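Local coordinates for protein yesU (Bacillus subtilis, PDB 1OQ1), which is of unknown function but folds as a galectin-like beta sandwich, which places it among relatives of the concanavalin lectins and leaves a carbohydrate-related role possible but unproven, at residues A[7-13]-A[215-221]; A[79-83]-A[164-168]. Residue numbers count along the deposited sequence, not the author numbering.

A beta sandwich needs hydrogen bonds within each sheet and side-chain packing between sheets, and the two contacts illustrate one of each. Contact 1 joins strands 5-14 and 209-222, near the chain ends, as antiparallel neighbours; both segments of contact 2 fall in the sequence between them. The centre of contact 2 lies about 6 Å from the centre of the chain, that of contact 1 about 16 Å, the two being about 12 Å apart. They share a sheet, in which strand 63-73 lies between strands 209-222 and 161-168. A long, weak ion pair, Glu-7 OE2 to Lys-164 NZ (3.4 Å), links them. Contact 1 thus ties both chain ends into this sheet; contact 2 packs it against strand 76-86 of the other.

Contact 1. Residues A[7-13]-A[215-221]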
loop_
_atom_site.group_PDB
_atom_site.type_symbol
_atom_site.label_atom_id
_atom_site.label_comp_id
_atom_site.label_asym_id
_atom_site.label_seq_id
_atom_site.Cartn_x
_atom_site.Cartn_y
_atom_site.Cartn_z
ATOM N N GLU A 7 10.383 15.917 -3.876
ATOM C CA GLU A 7 10.629 14.725 -4.671
ATOM C C GLU A 7 11.911 14.955 -5.458
ATOM O O GLU A 7 12.108 16.026 -6.027
ATOM C CB GLU A 7 9.467 14.471 -5.632
ATOM C CG GLU A 7 8.191 14.026 -4.946
ATOM C CD GLU A 7 7.062 13.785 -5.924
ATOM O OE1 GLU A 7 7.284 13.065 -6.915
ATOM O OE2 GLU A 7 5.948 14.310 -5.701
ATOM N N GLY A 8 12.785 13.954 -5.468
ATOM C CA GLY A 8 14.033 14.063 -6.202
ATOM C C GLY A 8 13.973 13.303 -7.515
ATOM O O GLY A 8 12.964 13.346 -8.220
ATOM N N ALA A 9 15.050 12.596 -7.842
ATOM C CA ALA A 9 15.114 11.833 -9.083
ATOM C C ALA A 9 14.018 10.776 -9.140
ATOM O O ALA A 9 13.646 10.196 -8.121
ATOM C CB ALA A 9 16.478 11.171 -9.216
ATOM N N CYS A 10 13.498 10.528 -10.337
ATOM C CA CYS A 10 12.461 9.517 -10.499
ATOM C C CYS A 10 13.147 8.162 -10.594
ATOM O O CYS A 10 14.016 7.958 -11.441
ATOM C CB CYS A 10 11.646 9.770 -11.771
ATOM S SG CYS A 10 10.297 8.577 -12.020
ATOM N N LEU A 11 12.759 7.240 -9.722
ATOM C CA LEU A 11 13.354 5.911 -9.711
ATOM C C LEU A 11 12.519 4.894 -10.469
ATOM O O LEU A 11 13.050 3.912 -10.993
ATOM C CB LEU A 11 13.522 5.424 -8.273
ATOM C CG LEU A 11 14.334 6.324 -7.344
ATOM C CD1 LEU A 11 14.398 5.699 -5.962
ATOM C CD2 LEU A 11 15.732 6.511 -7.911
ATOM N N TYR A 12 11.216 5.142 -10.539
ATOM C CA TYR A 12 10.297 4.213 -11.182
ATOM C C TYR A 12 8.962 4.890 -11.454
ATOM O O TYR A 12 8.487 5.694 -10.652
ATOM C CB TYR A 12 10.081 3.023 -10.239
ATOM C CG TYR A 12 9.116 1.960 -10.711
ATOM C CD1 TYR A 12 9.545 0.913 -11.526
ATOM C CD2 TYR A 12 7.780 1.980 -10.309
ATOM C CE1 TYR A 12 8.666 -0.094 -11.926
ATOM C CE2 TYR A 12 6.893 0.980 -10.707
ATOM C CZ TYR A 12 7.345 -0.052 -11.513
ATOM O OH TYR A 12 6.477 -1.046 -11.908
ATOM N N ARG A 13 8.361 4.566 -12.591
ATOM C CA ARG A 13 7.066 5.117 -12.939
ATOM C C ARG A 13 6.327 4.104 -13.802
ATOM O O ARG A 13 6.845 3.648 -14.827
ATOM C CB ARG A 13 7.223 6.440 -13.691
ATOM C CG ARG A 13 5.897 7.084 -14.073
ATOM C CD ARG A 13 6.109 8.390 -14.815
ATOM N NE ARG A 13 6.470 9.502 -13.939
ATOM C CZ ARG A 13 5.618 10.126 -13.130
ATOM N NH1 ARG A 13 4.346 9.747 -13.076
ATOM N NH2 ARG A 13 6.032 11.145 -12.388
ATOM N N PHE A 215 1.508 5.038 -10.971
ATOM C CA PHE A 215 2.232 4.639 -9.772
ATOM C C PHE A 215 3.700 5.033 -9.967
ATOM O O PHE A 215 4.357 4.567 -10.899
ATOM C CB PHE A 215 2.077 3.126 -9.596
ATOM C CG PHE A 215 2.995 2.516 -8.574
ATOM C CD1 PHE A 215 3.156 3.092 -7.319
ATOM C CD2 PHE A 215 3.663 1.329 -8.859
ATOM C CE1 PHE A 215 3.969 2.495 -6.359
ATOM C CE2 PHE A 215 4.480 0.719 -7.906
ATOM C CZ PHE A 215 4.632 1.307 -6.650
ATOM N N ALA A 216 4.214 5.895 -9.095
ATOM C CA ALA A 216 5.601 6.342 -9.229
ATOM C C ALA A 216 6.352 6.383 -7.909
ATOM O O ALA A 216 5.748 6.517 -6.846
ATOM C CB ALA A 216 5.631 7.717 -9.879
ATOM N N VAL A 217 7.674 6.267 -7.997
ATOM C CA VAL A 217 8.550 6.311 -6.832
ATOM C C VAL A 217 9.697 7.283 -7.123
ATOM O O VAL A 217 10.426 7.120 -8.101
ATOM C CB VAL A 217 9.152 4.914 -6.512
ATOM C CG1 VAL A 217 10.011 4.986 -5.256
ATOM C CG2 VAL A 217 8.044 3.893 -6.330
ATOM N N HIS A 218 9.838 8.300 -6.279
ATOM C CA HIS A 218 10.901 9.291 -6.428
ATOM C C HIS A 218 11.782 9.273 -5.184
ATOM O O HIS A 218 11.370 8.793 -4.127
ATOM C CB HIS A 218 10.313 10.701 -6.580
ATOM C CG HIS A 218 9.610 10.940 -7.882
ATOM N ND1 HIS A 218 10.185 11.638 -8.924
ATOM C CD2 HIS A 218 8.372 10.589 -8.303
ATOM C CE1 HIS A 218 9.329 11.708 -9.929
ATOM N NE2 HIS A 218 8.222 11.081 -9.578
ATOM N N GLN A 219 12.996 9.796 -5.314
ATOM C CA GLN A 219 13.912 9.877 -4.182
ATOM C C GLN A 219 13.316 10.906 -3.226
ATOM O O GLN A 219 12.764 11.912 -3.670
ATOM C CB GLN A 219 15.286 10.372 -4.641
ATOM C CG GLN A 219 16.166 9.337 -5.309
ATOM C CD GLN A 219 16.769 8.366 -4.315
ATOM O OE1 GLN A 219 17.270 8.771 -3.264
ATOM N NE2 GLN A 219 16.735 7.080 -4.644
ATOM N N ALA A 220 13.410 10.659 -1.924
ATOM C CA ALA A 220 12.884 11.610 -0.948
ATOM C C ALA A 220 13.993 12.588 -0.577
ATOM O O ALA A 220 15.071 12.177 -0.150
ATOM C CB ALA A 220 12.392 10.880 0.301
ATOM N N VAL A 221 13.726 13.878 -0.751
ATOM C CA VAL A 221 14.705 14.906 -0.426
ATOM C C VAL A 221 14.258 15.662 0.816
ATOM O O VAL A 221 13.277 16.408 0.786
ATOM C CB VAL A 221 14.877 15.902 -1.588
ATOM C CG1 VAL A 221 15.879 16.984 -1.200
ATOM C CG2 VAL A 221 15.343 15.164 -2.829
#
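A beta bulge sets two residues of one strand against one of its neighbour, as strand 5-14 does against 209-222. Val-217 O accepts from Leu-11 N (2.8 Å) and Tyr-12 N (3.2 Å), a classic bulge, while Val-217 N returns a bond to Tyr-12 O (2.8 Å). Toward the N terminus, Gln-219 N donates to Ala-9 O (2.9 Å) and Gly-8 N to Gln-219 O (2.7 Å). The other edge of 215-221 bonds to strand 63-73, through Ala-216 with Thr-66 and His-218 with Ile-64.

His-218 shares a face with Glu-7, Cys-10 and Arg-13. Its ND1 makes a weak bond to Gly-8 O (3.3 Å); Cys-10 SG lies over one ring face, 4.2 Å from the centroid, and Glu-7 OE1 over the other, 3.0 Å from CD2. Tyr-12, on the opposite face, meets Phe-215 obliquely (CE2 to CE2, 3.7 Å) and hydrogen-bonds through OH to Asn-14. Main-chain bonds thus hold the N-terminal strand to the C-terminal one through the corner at Ala-9, spanned by a register shift.

Contact 2. Residues A[79-83]-A[164-168]; sequences MLFFA and KLIKD
In aligned beta-sandwich packing, facing strands cross at a small angle, commonly near -30°, as here. Residues 79-82 and 164-168 are extended and run the same way, their axes 10.6 Å apart at closest approach and crossing at -25°; Ala-83 turns a corner with left-handed helical angles (56°/38°). Leu-80 lies opposite Leu-165 (CA to CA 9.7 Å), and Ala-83 opposite Lys-167 (8.5 Å). Leu-80, Phe-82, Leu-165 and Lys-167 point toward the other strand, Phe-81 and Ile-166 away.

The packing is apolar. Leu-165 (chi1 t, chi2 p) sends CD2 to CD2 of Leu-80 (also t, p; 3.7 Å) and, as a CH-pi contact, over the Phe-82 ring (chi1 p, chi2 112°), 3.5 Å from its centroid and 5° off its normal. Lys-167 (t, p, t, p) lays CD at that ring's edge, 4.1 Å from Phe-82 CE1, and CE 4.2 Å from Ala-83 CB.

Lys-167 NZ forms a salt bridge with Asp-61 and bonds to Leu-195 O and Lys-169 O. Buried apolar surface thus joins the segments, the lysine contributing carbon while its charge is neutralised elsewhere.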
loop_
_atom_site.group_PDB
_atom_site.type_symbol
_atom_site.label_atom_id
_atom_site.label_comp_id
_atom_site.label_asym_id
_atom_site.label_seq_id
_atom_site.Cartn_x
_atom_site.Cartn_y
_atom_site.Cartn_z
HETATM N N MSE A 79 -5.067 -1.372 1.003
HETATM C CA MSE A 79 -3.890 -1.316 1.858
HETATM C C MSE A 79 -2.608 -1.360 1.033
HETATM O O MSE A 79 -2.485 -2.155 0.107
HETATM C CB MSE A 79 -3.920 -2.505 2.829
HETATM C CG MSE A 79 -2.785 -2.558 3.832
HETATM SE SE MSE A 79 -2.778 -4.222 4.843
HETATM C CE MSE A 79 -4.510 -4.074 5.696
ATOM N N LEU A 80 -1.656 -0.497 1.366
ATOM C CA LEU A 80 -0.390 -0.493 0.650
ATOM C C LEU A 80 0.697 -1.084 1.533
ATOM O O LEU A 80 0.843 -0.689 2.687
ATOM C CB LEU A 80 0.024 0.930 0.262
ATOM C CG LEU A 80 1.212 0.939 -0.709
ATOM C CD1 LEU A 80 0.687 0.809 -2.129
ATOM C CD2 LEU A 80 2.013 2.216 -0.569
ATOM N N PHE A 81 1.434 -2.046 0.991
ATOM C CA PHE A 81 2.551 -2.660 1.699
ATOM C C PHE A 81 3.806 -1.988 1.136
ATOM O O PHE A 81 3.876 -1.714 -0.063
ATOM C CB PHE A 81 2.628 -4.164 1.399
ATOM C CG PHE A 81 1.739 -5.016 2.268
ATOM C CD1 PHE A 81 2.215 -5.535 3.470
ATOM C CD2 PHE A 81 0.431 -5.299 1.886
ATOM C CE1 PHE A 81 1.396 -6.331 4.279
ATOM C CE2 PHE A 81 -0.394 -6.091 2.687
ATOM C CZ PHE A 81 0.092 -6.608 3.886
ATOM N N PHE A 82 4.779 -1.695 1.994
ATOM C CA PHE A 82 6.043 -1.114 1.534
ATOM C C PHE A 82 7.207 -1.537 2.440
ATOM O O PHE A 82 6.986 -1.987 3.559
ATOM C CB PHE A 82 5.943 0.423 1.390
ATOM C CG PHE A 82 5.454 1.150 2.616
ATOM C CD1 PHE A 82 6.314 1.983 3.330
ATOM C CD2 PHE A 82 4.117 1.082 3.004
ATOM C CE1 PHE A 82 5.853 2.744 4.406
ATOM C CE2 PHE A 82 3.642 1.840 4.082
ATOM C CZ PHE A 82 4.511 2.673 4.781
ATOM N N ALA A 83 8.439 -1.411 1.950
ATOM C CA ALA A 83 9.623 -1.830 2.713
ATOM C C ALA A 83 9.459 -3.303 3.105
ATOM O O ALA A 83 9.838 -3.722 4.204
ATOM C CB ALA A 83 9.792 -0.963 3.972
ATOM N N LYS A 164 0.005 10.133 -1.599
ATOM C CA LYS A 164 1.447 10.357 -1.484
ATOM C C LYS A 164 1.965 9.834 -0.153
ATOM O O LYS A 164 1.450 10.182 0.907
ATOM C CB LYS A 164 1.779 11.850 -1.616
ATOM C CG LYS A 164 3.281 12.141 -1.548
ATOM C CD LYS A 164 3.611 13.620 -1.740
ATOM C CE LYS A 164 3.360 14.075 -3.169
ATOM N NZ LYS A 164 3.754 15.504 -3.381
ATOM N N LEU A 165 2.994 9.000 -0.228
ATOM C CA LEU A 165 3.594 8.381 0.941
ATOM C C LEU A 165 5.095 8.641 1.005
ATOM O O LEU A 165 5.799 8.438 0.018
ATOM C CB LEU A 165 3.355 6.869 0.880
ATOM C CG LEU A 165 3.940 6.025 2.014
ATOM C CD1 LEU A 165 3.116 6.237 3.272
ATOM C CD2 LEU A 165 3.930 4.556 1.621
ATOM N N ILE A 166 5.581 9.090 2.161
ATOM C CA ILE A 166 7.010 9.331 2.349
ATOM C C ILE A 166 7.568 8.266 3.290
ATOM O O ILE A 166 6.985 7.995 4.337
ATOM C CB ILE A 166 7.296 10.713 2.994
ATOM C CG1 ILE A 166 6.785 11.837 2.090
ATOM C CG2 ILE A 166 8.805 10.878 3.234
ATOM C CD1 ILE A 166 6.886 13.205 2.732
ATOM N N LYS A 167 8.694 7.669 2.904
ATOM C CA LYS A 167 9.368 6.648 3.708
ATOM C C LYS A 167 10.850 7.007 3.742
ATOM O O LYS A 167 11.538 6.950 2.721
ATOM C CB LYS A 167 9.178 5.262 3.085
ATOM C CG LYS A 167 10.060 4.169 3.686
ATOM C CD LYS A 167 9.710 3.905 5.138
ATOM C CE LYS A 167 10.572 2.789 5.718
ATOM N NZ LYS A 167 12.013 3.159 5.779
ATOM N N ASP A 168 11.338 7.377 4.920
ATOM C CA ASP A 168 12.731 7.777 5.063
ATOM C C ASP A 168 13.224 7.298 6.418
ATOM O O ASP A 168 13.064 7.981 7.437
ATOM C CB ASP A 168 12.832 9.302 4.945
ATOM C CG ASP A 168 14.259 9.800 5.001
ATOM O OD1 ASP A 168 15.184 8.976 4.841
ATOM O OD2 ASP A 168 14.455 11.019 5.191
#